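Long-range contact in conserved exported protein (Bacteroides fragilis, PDB 3CLW), which is of unknown function but probably hydrolyses O-glycosidic bonds, as a glycoside hydrolase of family 30: residues V441-S446 with R489-I494. Residues are numbered along the deposited sequence; the frame is centred on the assembly and turned at random.
Sequences VAINYS and RSVATI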
ATOM      1  N   VAL A 441     -16.817   1.696   9.377  1.00 39.16           N
ATOM      2  CA  VAL A 441     -15.684   2.394   9.964  1.00 39.40           C
ATOM      3  C   VAL A 441     -15.973   3.873   9.901  1.00 39.89           C
ATOM      4  O   VAL A 441     -16.168   4.424   8.817  1.00 40.58           O
ATOM      5  CB  VAL A 441     -14.336   2.063   9.247  1.00 39.33           C
ATOM      6  CG1 VAL A 441     -13.172   2.764   9.921  1.00 38.67           C
ATOM      7  CG2 VAL A 441     -14.082   0.566   9.207  1.00 39.06           C
ATOM      8  N   ALA A 442     -16.017   4.492  11.073  1.00 39.84           N
ATOM      9  CA  ALA A 442     -16.384   5.878  11.237  1.00 40.59           C
ATOM     10  C   ALA A 442     -15.218   6.676  11.754  1.00 40.69           C
ATOM     11  O   ALA A 442     -14.627   6.341  12.783  1.00 41.43           O
ATOM     12  CB  ALA A 442     -17.568   6.002  12.190  1.00 40.24           C
ATOM     13  N   ILE A 443     -14.866   7.730  11.038  1.00 41.17           N
ATOM     14  CA  ILE A 443     -13.832   8.637  11.530  1.00 41.78           C
ATOM     15  C   ILE A 443     -14.473   9.894  12.042  1.00 42.81           C
ATOM     16  O   ILE A 443     -15.148  10.594  11.277  1.00 42.76           O
ATOM     17  CB  ILE A 443     -12.808   9.036  10.438  1.00 41.27           C
ATOM     18  CG1 ILE A 443     -12.261   7.794   9.734  1.00 40.54           C
ATOM     19  CG2 ILE A 443     -11.685   9.911  11.045  1.00 39.30           C
ATOM     20  CD1 ILE A 443     -11.515   8.113   8.456  1.00 40.44           C
ATOM     21  N   ASN A 444     -14.241  10.185  13.326  1.00 43.82           N
ATOM     22  CA  ASN A 444     -14.622  11.464  13.899  1.00 44.24           C
ATOM     23  C   ASN A 444     -13.443  12.440  13.901  1.00 44.99           C
ATOM     24  O   ASN A 444     -12.620  12.468  14.836  1.00 43.67           O
ATOM     25  CB  ASN A 444     -15.213  11.301  15.303  1.00 44.57           C
ATOM     26  CG  ASN A 444     -15.826  12.604  15.831  1.00 44.13           C
ATOM     27  OD1 ASN A 444     -15.639  13.673  15.254  1.00 42.80           O
ATOM     28  ND2 ASN A 444     -16.553  12.510  16.927  1.00 42.89           N
ATOM     29  N   TYR A 445     -13.385  13.255  12.845  1.00 45.76           N
ATOM     30  CA  TYR A 445     -12.236  14.121  12.604  1.00 46.26           C
ATOM     31  C   TYR A 445     -12.364  15.403  13.398  1.00 47.42           C
ATOM     32  O   TYR A 445     -11.385  16.134  13.552  1.00 47.21           O
ATOM     33  CB  TYR A 445     -12.098  14.437  11.110  1.00 46.20           C
ATOM     34  CG  TYR A 445     -10.681  14.722  10.682  1.00 46.01           C
ATOM     35  CD1 TYR A 445      -9.797  13.674  10.418  1.00 46.16           C
ATOM     36  CD2 TYR A 445     -10.215  16.030  10.557  1.00 44.51           C
ATOM     37  CE1 TYR A 445      -8.498  13.906  10.029  1.00 45.20           C
ATOM     38  CE2 TYR A 445      -8.900  16.283  10.191  1.00 45.89           C
ATOM     39  CZ  TYR A 445      -8.047  15.202   9.913  1.00 46.99           C
ATOM     40  OH  TYR A 445      -6.738  15.413   9.537  1.00 47.68           O
ATOM     41  N   SER A 446     -13.578  15.680  13.884  1.00 48.71           N
ATOM     42  CA  SER A 446     -13.877  16.931  14.585  1.00 50.35           C
ATOM     43  C   SER A 446     -13.384  16.859  16.024  1.00 51.40           C
ATOM     44  O   SER A 446     -13.046  15.774  16.526  1.00 51.76           O
ATOM     45  CB  SER A 446     -15.389  17.190  14.590  1.00 50.16           C
ATOM     46  OG  SER A 446     -16.024  16.379  15.573  1.00 51.13           O
ATOM     47  N   ARG A 489     -12.006  13.079  17.630  1.00 46.68           N
ATOM     48  CA  ARG A 489     -10.669  12.656  17.202  1.00 45.44           C
ATOM     49  C   ARG A 489     -10.390  11.120  17.329  1.00 45.06           C
ATOM     50  O   ARG A 489      -9.353  10.674  17.869  1.00 44.26           O
ATOM     51  CB  ARG A 489      -9.616  13.527  17.895  1.00 45.59           C
ATOM     52  CG  ARG A 489      -9.857  15.035  17.692  1.00 44.96           C
ATOM     53  CD  ARG A 489      -9.720  15.414  16.215  1.00 43.21           C
ATOM     54  NE  ARG A 489      -8.314  15.429  15.825  1.00 41.95           N
ATOM     55  CZ  ARG A 489      -7.866  15.520  14.579  1.00 44.50           C
ATOM     56  NH1 ARG A 489      -8.714  15.614  13.566  1.00 41.84           N
ATOM     57  NH2 ARG A 489      -6.552  15.508  14.349  1.00 45.08           N
ATOM     58  N   SER A 490     -11.324  10.337  16.785  1.00 43.79           N
ATOM     59  CA  SER A 490     -11.314   8.889  16.923  1.00 43.15           C
ATOM     60  C   SER A 490     -11.644   8.179  15.627  1.00 42.94           C
ATOM     61  O   SER A 490     -12.273   8.766  14.743  1.00 43.23           O
ATOM     62  CB  SER A 490     -12.364   8.476  17.947  1.00 43.35           C
ATOM     63  OG  SER A 490     -13.682   8.610  17.428  1.00 42.19           O
ATOM     64  N   VAL A 491     -11.243   6.908  15.535  1.00 41.84           N
ATOM     65  CA  VAL A 491     -11.756   5.999  14.524  1.00 40.84           C
ATOM     66  C   VAL A 491     -12.456   4.828  15.201  1.00 40.85           C
ATOM     67  O   VAL A 491     -11.899   4.207  16.096  1.00 42.25           O
ATOM     68  CB  VAL A 491     -10.643   5.469  13.601  1.00 40.31           C
ATOM     69  CG1 VAL A 491     -11.261   4.797  12.389  1.00 39.99           C
ATOM     70  CG2 VAL A 491      -9.737   6.595  13.173  1.00 39.20           C
ATOM     71  N   ALA A 492     -13.687   4.543  14.804  1.00 40.47           N
ATOM     72  CA  ALA A 492     -14.437   3.392  15.360  1.00 40.15           C
ATOM     73  C   ALA A 492     -14.749   2.415  14.263  1.00 39.85           C
ATOM     74  O   ALA A 492     -15.140   2.819  13.172  1.00 39.50           O
ATOM     75  CB  ALA A 492     -15.739   3.842  16.011  1.00 39.35           C
ATOM     76  N   THR A 493     -14.543   1.135  14.540  1.00 39.76           N
ATOM     77  CA  THR A 493     -15.102   0.095  13.700  1.00 39.72           C
ATOM     78  C   THR A 493     -16.261  -0.562  14.432  1.00 39.86           C
ATOM     79  O   THR A 493     -16.123  -0.927  15.609  1.00 38.95           O
ATOM     80  CB  THR A 493     -14.071  -0.926  13.318  1.00 39.65           C
ATOM     81  OG1 THR A 493     -13.007  -0.222  12.689  1.00 42.58           O
ATOM     82  CG2 THR A 493     -14.661  -1.947  12.321  1.00 39.11           C
ATOM     83  N   ILE A 494     -17.388  -0.680  13.708  1.00 39.60           N
ATOM     84  CA  ILE A 494     -18.606  -1.295  14.200  1.00 39.73           C
ATOM     85  C   ILE A 494     -18.928  -2.525  13.365  1.00 39.64           C
ATOM     86  O   ILE A 494     -19.149  -2.431  12.141  1.00 39.26           O
ATOM     87  CB  ILE A 494     -19.797  -0.282  14.210  1.00 40.25           C
ATOM     88  CG1 ILE A 494     -19.462   0.970  15.056  1.00 40.37           C
ATOM     89  CG2 ILE A 494     -21.072  -0.954  14.716  1.00 40.09           C
ATOM     90  CD1 ILE A 494     -19.103   2.210  14.242  1.00 41.99           C
TER
HETATM   91  O   HOH W   1      -5.092  14.956  11.792  1.00 35.55           O
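Ala442 and Ala492 form a hydrogen-bonded antiparallel pair, with Ala442 N to Ala492 O at 2.8 Å and Ala492 N to Ala442 O at 2.9 Å, both nearly straight. On the face away from their methyl groups Val441, Ile443, Val491 and Thr493 pack tightly. Val491 CG1, anti to its backbone N (chi1 -167°), meets CG1 of Val441 at 3.7 Å and also touches CG1 of Ile443, whose side chain runs alongside it in the same direction. Thr493 OG1 rests against Val441 CG2 while hydrogen-bonded to the backbone O of Asn398. Side chains of this face touch helices 328-347 and 391-400, which cover it. The strand pair 441-444 and 490-494 belongs to the β-rich part formed largely by the C-terminal strands, consistent with the β-sandwich domain that accompanies the barrel in family 30. Toward Arg489 the regular pairing gives way. Arg489 and Ser490 both face Asn444 in a G1 beta bulge, Arg489 having positive phi (57°), and the Ser490 N to Asn444 O bond lengthens to 3.2 Å. Beyond the bulge, in the less buried part of the contact, Arg489 N bonds to Ser446 O. The arginine chain, bent at chi2 and chi3, turns back so that NH1 comes over one face of the Tyr445 ring, above its centre. NH1 also donates to Tyr445 O at 2.7 Å. The guanidinium stands almost perpendicular to the ring (86°). This is a cation-pi contact, with Arg489 CZ 4.6 Å from the centroid of the Tyr445 ring. NH2 reaches a water that donates to Tyr445 OH, and also bonds to Asn333 OD1, while that phenol is held by Glu321. Ser446, partly exposed, gives its OG proton to Asn444 OD1 at 2.8 Å.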